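Local coordinates for axin interactor, dorsalization-associated protein (Danio rerio, PDB 2QZQ) that acts as a ventralizing factor in the embryo, binding axin and disrupting its homodimers to inhibit axin-mediated JNK activation, at residues P5-L16 and V71-K79; K82-F90 and K125-K133. All coordinates share one frame; numbering follows the deposited sequence.

Contact 1: P5-L16 and V71-K79; sequences PRLPSEPGMTLL and VEIQRHLEK
The imidazole of His76 lies between Leu15 and Glu10, where, in the C-terminal C2 domain, a beta sandwich, the chain ahead of strand 15-24 folds back beside the end of strand 64-72. Leu15 CD2 sits over one face, 3.5 Å from the centroid of the His76 ring, and Glu10 CB lies over the opposite face. With CG beside the backbone N (chi1 -62°), the His76 ring reaches in under the loop, where NE2 gives a weak edge-on bond to Pro8 O. A type II turn from Glu10 to Met13, with Gly12 at a positive phi that suits glycine, reverses that loop. After it, Glu78 grips Thr14 twice through syn lone pairs: OE1 takes Thr14 N at 2.9 Å and OE2 takes Thr14 OG1 at 2.6 Å. At the other end Arg6 meets Glu72 side-on, NE to OE1 at 3.0 Å and NH2 to OE2 at 3.2 Å, although the two planes are 56° apart. The Glu72 chain bends at chi2 (-69°) to offer its carboxylate, whose OE1 also bonds Thr17 OG1. A leucine in place of Glu72 would probably leave the Arg6 guanidinium without this counter-charge and Thr17 OG1 without this partner. Gln74, as an amide donor, uses NE2 to tie Pro5 O to Glu72 O, both near its amide plane. Leu16 packs on Ile73 and Leu77, while its carbonyl accepts from Ile73 N. One water takes the N-H of Leu16 at 2.8 Å and donates to both Ile73 O and Arg75 O.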
# COMPACT_ATOMS: atom_id res chain seq x y z
N PRO A 5 -4.56 14.99 3.03
CA PRO A 5 -4.16 15.86 1.92
C PRO A 5 -2.63 15.84 1.80
O PRO A 5 -1.94 15.55 2.78
CB PRO A 5 -4.62 17.27 2.36
CG PRO A 5 -5.37 17.10 3.65
CD PRO A 5 -5.08 15.73 4.20
N ARG A 6 -2.13 16.14 0.60
CA ARG A 6 -0.71 16.40 0.37
C ARG A 6 -0.17 17.44 1.38
O ARG A 6 -0.83 18.45 1.66
CB ARG A 6 -0.50 16.87 -1.08
CG ARG A 6 0.97 16.93 -1.54
CD ARG A 6 1.07 17.20 -3.04
NE ARG A 6 0.30 16.22 -3.80
CZ ARG A 6 -0.03 16.33 -5.09
NH1 ARG A 6 0.34 17.40 -5.79
NH2 ARG A 6 -0.73 15.36 -5.68
N LEU A 7 0.99 17.15 1.97
CA LEU A 7 1.67 18.10 2.85
C LEU A 7 2.03 19.37 2.08
O LEU A 7 2.20 19.34 0.85
CB LEU A 7 2.95 17.49 3.43
CG LEU A 7 2.83 16.37 4.46
CD1 LEU A 7 4.20 15.85 4.79
CD2 LEU A 7 2.12 16.83 5.74
N PRO A 8 2.15 20.50 2.80
CA PRO A 8 2.61 21.70 2.08
C PRO A 8 4.02 21.43 1.54
O PRO A 8 4.82 20.77 2.21
CB PRO A 8 2.68 22.78 3.17
CG PRO A 8 2.68 22.05 4.48
CD PRO A 8 1.95 20.75 4.25
N SER A 9 4.32 21.94 0.36
CA SER A 9 5.66 21.80 -0.20
C SER A 9 6.68 22.62 0.60
O SER A 9 6.36 23.67 1.16
CB SER A 9 5.67 22.15 -1.69
OG SER A 9 5.34 23.51 -1.88
N GLU A 10 7.90 22.09 0.70
CA GLU A 10 9.01 22.76 1.36
C GLU A 10 10.13 22.91 0.33
O GLU A 10 10.44 21.96 -0.41
CB GLU A 10 9.47 22.01 2.62
CG GLU A 10 8.53 22.24 3.80
CD GLU A 10 8.84 21.38 5.01
OE1 GLU A 10 10.02 21.00 5.19
OE2 GLU A 10 7.89 21.09 5.81
N PRO A 11 10.71 24.11 0.24
CA PRO A 11 11.78 24.29 -0.74
C PRO A 11 12.90 23.25 -0.60
O PRO A 11 13.36 22.96 0.51
CB PRO A 11 12.29 25.72 -0.45
CG PRO A 11 11.05 26.43 0.13
CD PRO A 11 10.39 25.37 0.97
N GLY A 12 13.32 22.70 -1.74
CA GLY A 12 14.43 21.75 -1.81
C GLY A 12 14.11 20.33 -1.34
O GLY A 12 15.00 19.48 -1.26
N MSE A 13 12.84 20.09 -1.03
CA MSE A 13 12.38 18.79 -0.52
C MSE A 13 11.36 18.17 -1.48
O MSE A 13 10.81 18.85 -2.36
CB MSE A 13 11.78 18.91 0.89
CG MSE A 13 12.60 19.66 1.91
SE MSE A 13 14.16 18.72 2.55
CE MSE A 13 15.08 20.23 3.56
N THR A 14 11.10 16.89 -1.29
CA THR A 14 10.32 16.13 -2.28
C THR A 14 9.15 15.41 -1.60
O THR A 14 9.32 14.84 -0.53
CB THR A 14 11.19 15.07 -2.99
OG1 THR A 14 12.44 15.67 -3.42
CG2 THR A 14 10.45 14.48 -4.18
N LEU A 15 7.98 15.46 -2.23
CA LEU A 15 6.79 14.77 -1.73
C LEU A 15 6.36 13.69 -2.71
O LEU A 15 6.42 13.87 -3.94
CB LEU A 15 5.63 15.74 -1.48
CG LEU A 15 5.76 16.70 -0.29
CD1 LEU A 15 4.66 17.78 -0.40
CD2 LEU A 15 5.72 15.99 1.08
N LEU A 16 5.92 12.56 -2.16
CA LEU A 16 5.58 11.42 -2.98
C LEU A 16 4.08 11.18 -2.94
O LEU A 16 3.47 11.20 -1.87
CB LEU A 16 6.35 10.18 -2.50
CG LEU A 16 6.01 8.80 -3.12
CD1 LEU A 16 6.41 8.72 -4.58
CD2 LEU A 16 6.64 7.69 -2.31
N VAL A 71 -2.58 8.26 -2.90
CA VAL A 71 -2.24 8.33 -1.50
C VAL A 71 -1.03 9.26 -1.33
O VAL A 71 0.00 9.05 -1.97
CB VAL A 71 -1.96 6.92 -0.89
CG1 VAL A 71 -1.59 7.01 0.57
CG2 VAL A 71 -3.20 6.01 -1.08
N GLU A 72 -1.17 10.25 -0.46
CA GLU A 72 -0.11 11.23 -0.19
C GLU A 72 0.73 10.80 0.99
O GLU A 72 0.25 10.69 2.12
CB GLU A 72 -0.72 12.64 0.04
CG GLU A 72 -1.72 13.09 -1.06
CD GLU A 72 -1.08 13.36 -2.42
OE1 GLU A 72 0.16 13.49 -2.53
OE2 GLU A 72 -1.84 13.47 -3.41
N ILE A 73 2.01 10.54 0.72
CA ILE A 73 2.94 10.11 1.77
C ILE A 73 3.27 11.30 2.68
O ILE A 73 3.74 12.35 2.21
CB ILE A 73 4.20 9.44 1.15
CG1 ILE A 73 3.78 8.17 0.41
CG2 ILE A 73 5.24 9.08 2.23
CD1 ILE A 73 3.03 7.17 1.30
N GLN A 74 3.02 11.12 3.98
CA GLN A 74 2.96 12.20 4.95
C GLN A 74 4.32 12.56 5.55
O GLN A 74 4.44 12.81 6.75
CB GLN A 74 1.95 11.86 6.04
CG GLN A 74 0.53 11.76 5.49
CD GLN A 74 0.01 13.10 5.01
OE1 GLN A 74 -0.04 14.07 5.78
NE2 GLN A 74 -0.39 13.18 3.75
N ARG A 75 5.34 12.58 4.71
CA ARG A 75 6.62 13.16 5.10
C ARG A 75 7.43 13.44 3.85
O ARG A 75 7.47 12.62 2.92
CB ARG A 75 7.41 12.25 6.07
CG ARG A 75 8.44 13.03 6.89
CD ARG A 75 9.43 12.12 7.65
NE ARG A 75 8.83 11.57 8.87
CZ ARG A 75 9.50 10.97 9.85
NH1 ARG A 75 10.82 10.84 9.78
NH2 ARG A 75 8.85 10.50 10.91
N HIS A 76 8.09 14.59 3.83
CA HIS A 76 9.07 14.88 2.77
C HIS A 76 10.12 13.78 2.72
O HIS A 76 10.66 13.37 3.75
CB HIS A 76 9.67 16.29 2.95
CG HIS A 76 8.65 17.39 2.85
ND1 HIS A 76 7.91 17.80 3.94
CD2 HIS A 76 8.22 18.11 1.80
CE1 HIS A 76 7.07 18.75 3.55
NE2 HIS A 76 7.24 18.96 2.26
N LEU A 77 10.39 13.28 1.52
CA LEU A 77 11.25 12.09 1.35
C LEU A 77 12.62 12.19 2.02
O LEU A 77 13.07 11.23 2.63
CB LEU A 77 11.40 11.72 -0.13
CG LEU A 77 10.15 11.31 -0.90
CD1 LEU A 77 10.50 10.96 -2.34
CD2 LEU A 77 9.41 10.17 -0.18
N GLU A 78 13.26 13.36 1.93
CA GLU A 78 14.60 13.57 2.48
C GLU A 78 14.66 13.47 4.01
O GLU A 78 15.74 13.33 4.60
CB GLU A 78 15.18 14.92 1.99
CG GLU A 78 15.37 15.00 0.47
CD GLU A 78 14.11 15.42 -0.27
OE1 GLU A 78 13.08 15.61 0.39
OE2 GLU A 78 14.14 15.58 -1.51
N LYS A 79 13.48 13.49 4.64
CA LYS A 79 13.37 13.41 6.11
C LYS A 79 13.07 12.00 6.63
O LYS A 79 13.07 11.76 7.86
CB LYS A 79 12.32 14.39 6.61
CG LYS A 79 12.70 15.84 6.40
CD LYS A 79 11.54 16.74 6.77
CE LYS A 79 11.76 18.17 6.31
NZ LYS A 79 10.47 18.89 6.34
O HOH W 1 -1.76 16.20 5.43
O HOH W 2 2.15 14.66 1.25
O HOH W 3 15.96 17.34 -2.76
O HOH W 4 5.95 12.31 0.63
O HOH W 5 2.59 13.67 -1.34

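Contact 2: K82-F90 and K125-K133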
# COMPACT_ATOMS: atom_id res chain seq x y z
N LYS A 82 16.84 5.99 6.49
CA LYS A 82 17.24 5.08 5.41
C LYS A 82 16.57 3.68 5.39
O LYS A 82 16.33 3.11 4.31
CB LYS A 82 18.77 4.97 5.32
CG LYS A 82 19.28 6.10 4.61
N GLY A 83 16.24 3.13 6.56
CA GLY A 83 15.58 1.82 6.57
C GLY A 83 14.05 1.85 6.57
O GLY A 83 13.42 0.84 6.88
N ALA A 84 13.45 2.99 6.23
CA ALA A 84 11.98 3.06 6.19
C ALA A 84 11.42 2.25 5.03
O ALA A 84 12.10 1.98 4.02
CB ALA A 84 11.51 4.48 6.12
N ALA A 85 10.17 1.80 5.18
CA ALA A 85 9.46 1.16 4.09
C ALA A 85 8.00 1.60 4.12
O ALA A 85 7.45 1.89 5.19
CB ALA A 85 9.54 -0.34 4.21
N ILE A 86 7.40 1.66 2.94
CA ILE A 86 5.98 1.94 2.80
C ILE A 86 5.25 0.59 2.63
O ILE A 86 5.57 -0.19 1.72
CB ILE A 86 5.71 2.85 1.57
CG1 ILE A 86 6.65 4.09 1.58
CG2 ILE A 86 4.24 3.34 1.54
CD1 ILE A 86 6.49 4.95 0.34
N PHE A 87 4.26 0.36 3.48
CA PHE A 87 3.44 -0.87 3.45
C PHE A 87 2.07 -0.61 2.87
O PHE A 87 1.51 0.47 3.05
CB PHE A 87 3.27 -1.39 4.88
CG PHE A 87 4.43 -2.17 5.36
CD1 PHE A 87 4.42 -3.55 5.27
CD2 PHE A 87 5.55 -1.53 5.88
CE1 PHE A 87 5.56 -4.31 5.71
CE2 PHE A 87 6.66 -2.26 6.31
CZ PHE A 87 6.66 -3.65 6.22
N PHE A 88 1.53 -1.61 2.17
CA PHE A 88 0.21 -1.58 1.59
C PHE A 88 -0.41 -2.88 2.06
O PHE A 88 0.09 -3.95 1.70
CB PHE A 88 0.27 -1.57 0.06
CG PHE A 88 1.16 -0.50 -0.48
CD1 PHE A 88 0.65 0.74 -0.83
CD2 PHE A 88 2.54 -0.70 -0.55
CE1 PHE A 88 1.50 1.76 -1.30
CE2 PHE A 88 3.38 0.30 -1.01
CZ PHE A 88 2.86 1.54 -1.36
N GLU A 89 -1.41 -2.78 2.93
CA GLU A 89 -2.11 -3.96 3.47
C GLU A 89 -3.50 -4.00 2.88
O GLU A 89 -4.24 -3.04 3.05
CB GLU A 89 -2.23 -3.87 4.98
CG GLU A 89 -0.90 -3.95 5.73
CD GLU A 89 -1.10 -3.79 7.21
OE1 GLU A 89 -1.29 -2.64 7.66
OE2 GLU A 89 -1.09 -4.82 7.91
N PHE A 90 -3.82 -5.09 2.21
CA PHE A 90 -5.12 -5.27 1.60
C PHE A 90 -6.04 -5.92 2.63
O PHE A 90 -5.74 -6.98 3.17
CB PHE A 90 -5.01 -6.14 0.36
CG PHE A 90 -6.34 -6.44 -0.29
CD1 PHE A 90 -6.83 -5.63 -1.28
CD2 PHE A 90 -7.10 -7.55 0.12
CE1 PHE A 90 -8.07 -5.92 -1.88
CE2 PHE A 90 -8.30 -7.84 -0.45
CZ PHE A 90 -8.80 -7.02 -1.47
N LYS A 125 -0.70 -12.58 4.96
CA LYS A 125 -0.89 -12.20 6.35
C LYS A 125 -0.27 -13.28 7.26
O LYS A 125 -0.12 -14.43 6.82
CB LYS A 125 -2.39 -12.05 6.67
CG LYS A 125 -3.25 -13.26 6.35
CD LYS A 125 -3.63 -14.10 7.58
CE LYS A 125 -4.44 -13.30 8.59
NZ LYS A 125 -5.69 -12.76 7.98
N PRO A 126 0.12 -12.91 8.51
CA PRO A 126 0.05 -11.56 9.10
C PRO A 126 1.16 -10.65 8.58
O PRO A 126 2.24 -11.12 8.22
CB PRO A 126 0.24 -11.82 10.61
CG PRO A 126 1.01 -13.08 10.69
CD PRO A 126 0.72 -13.89 9.43
N THR A 127 0.88 -9.36 8.53
CA THR A 127 1.88 -8.41 8.05
C THR A 127 3.11 -8.47 8.95
O THR A 127 2.99 -8.43 10.18
CB THR A 127 1.32 -7.00 7.99
OG1 THR A 127 0.11 -7.01 7.22
CG2 THR A 127 2.31 -6.05 7.28
N ASP A 128 4.29 -8.59 8.34
CA ASP A 128 5.52 -8.42 9.09
C ASP A 128 6.05 -7.05 8.75
O ASP A 128 6.63 -6.86 7.66
CB ASP A 128 6.54 -9.50 8.73
CG ASP A 128 7.86 -9.39 9.53
OD1 ASP A 128 8.03 -8.47 10.35
OD2 ASP A 128 8.73 -10.23 9.31
N PHE A 129 5.82 -6.10 9.66
CA PHE A 129 6.26 -4.74 9.49
C PHE A 129 7.76 -4.53 9.58
O PHE A 129 8.26 -3.47 9.23
CB PHE A 129 5.52 -3.81 10.46
CG PHE A 129 4.06 -3.61 10.13
CD1 PHE A 129 3.67 -3.06 8.92
CD2 PHE A 129 3.07 -3.98 11.05
CE1 PHE A 129 2.32 -2.84 8.64
CE2 PHE A 129 1.73 -3.77 10.78
CZ PHE A 129 1.36 -3.21 9.56
N LYS A 130 8.49 -5.58 9.97
CA LYS A 130 9.95 -5.58 9.86
C LYS A 130 10.42 -6.26 8.56
O LYS A 130 11.62 -6.22 8.25
CB LYS A 130 10.57 -6.24 11.09
CG LYS A 130 10.35 -5.46 12.39
CD LYS A 130 10.83 -6.28 13.55
CE LYS A 130 10.50 -5.59 14.86
NZ LYS A 130 10.90 -6.47 15.98
N ARG A 131 9.47 -6.83 7.80
CA ARG A 131 9.73 -7.58 6.54
C ARG A 131 10.92 -8.56 6.60
O ARG A 131 11.71 -8.69 5.66
CB ARG A 131 9.74 -6.67 5.29
CG ARG A 131 10.70 -5.50 5.26
CD ARG A 131 10.11 -4.21 5.83
NE ARG A 131 11.09 -3.11 5.76
CZ ARG A 131 11.19 -2.11 6.65
NH1 ARG A 131 10.38 -2.02 7.73
NH2 ARG A 131 12.09 -1.18 6.45
N LYS A 132 11.02 -9.25 7.72
CA LYS A 132 12.09 -10.22 7.99
C LYS A 132 11.75 -11.62 7.49
O LYS A 132 12.62 -12.36 7.05
CB LYS A 132 12.33 -10.28 9.50
CG LYS A 132 12.88 -9.01 10.14
CD LYS A 132 13.98 -8.41 9.32
CE LYS A 132 15.06 -7.79 10.18
NZ LYS A 132 16.31 -7.80 9.36
N LYS A 133 10.48 -11.99 7.61
CA LYS A 133 10.02 -13.31 7.20
C LYS A 133 8.80 -13.17 6.31
O LYS A 133 7.78 -12.67 6.75
CB LYS A 133 9.70 -14.21 8.40
CG LYS A 133 10.91 -14.87 9.04
CD LYS A 133 10.56 -15.53 10.40
CE LYS A 133 9.72 -16.77 10.24
NZ LYS A 133 9.73 -17.47 11.58
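Phe129 points an edge at the face of Phe87 in a T-shaped stack, the centroids of the two rings 5.0 Å apart and their planes at 72°. CD1 of Phe129 stands over the centre of the Phe87 ring; aromatic side chains suit this place because one can offer its face and the other its C-H rim. The rim of Phe129 also meets Glu89, whose OE1 lies in the ring plane 3.3 Å from Phe129 CZ. That approach brings a carboxylate oxygen to the slightly positive ring hydrogens. The other oxygen, Glu89 OE2, accepts from Thr127 OG1 at 2.6 Å on its anti side, 19° out of the carboxylate plane. Thr127 serves both chemistries, for its methyl CG2 rests 3.8 Å from Phe87 CD1. At the far end Arg131 lays its guanidinium face on Ala85, with CB 3.4 Å from Arg131 CZ, a flat fit that a small methyl permits. The Arg131 CG sits between the backbone N and carbonyl carbon (chi1 56°), and the chain then bends at chi2, so that it crosses Phe87 obliquely with CD against that ring's CZ. Arg131 NH1 bonds Phe129 O and Asp42 O, and NE forms a salt bridge with Glu109, which together fix its rotation. Behind this shell a type I turn from Asp128 to Arg131 sets the loop. Asp128 OD1 accepts from Lys130 N in an Asx turn, and OD2 accepts from Lys132 N and Lys133 N. Lys41 adds a cation-pi contact to Phe129. Alternation along strand 85-94 puts Ala85, Phe87 and Glu89 under the 125-133 loop while Ile86 and Phe88 reach strand 15-24, the two-sided pattern of a strand in a C2 beta sandwich.

Contact 1 and contact 2 follow each other along the chain, and their centres lie 21 Å apart. Ile86 joins them: its CD1 touches Leu16 CD2 at 3.8 Å, and its CG2 approaches Ile73 CD1 at 4.0 Å. Strand 85-94 therefore faces contact 1 with Ile86 and the 125-133 loop with its neighbours Ala85 and Phe87. Contact 2 is the more central, about 10 Å from the chain centre to its own centre, against about 17 Å for contact 1. Residues 5-16 fall in a region inferred by similarity to bind axin, whereas 71-79 and both segments of contact 2 lie beyond it.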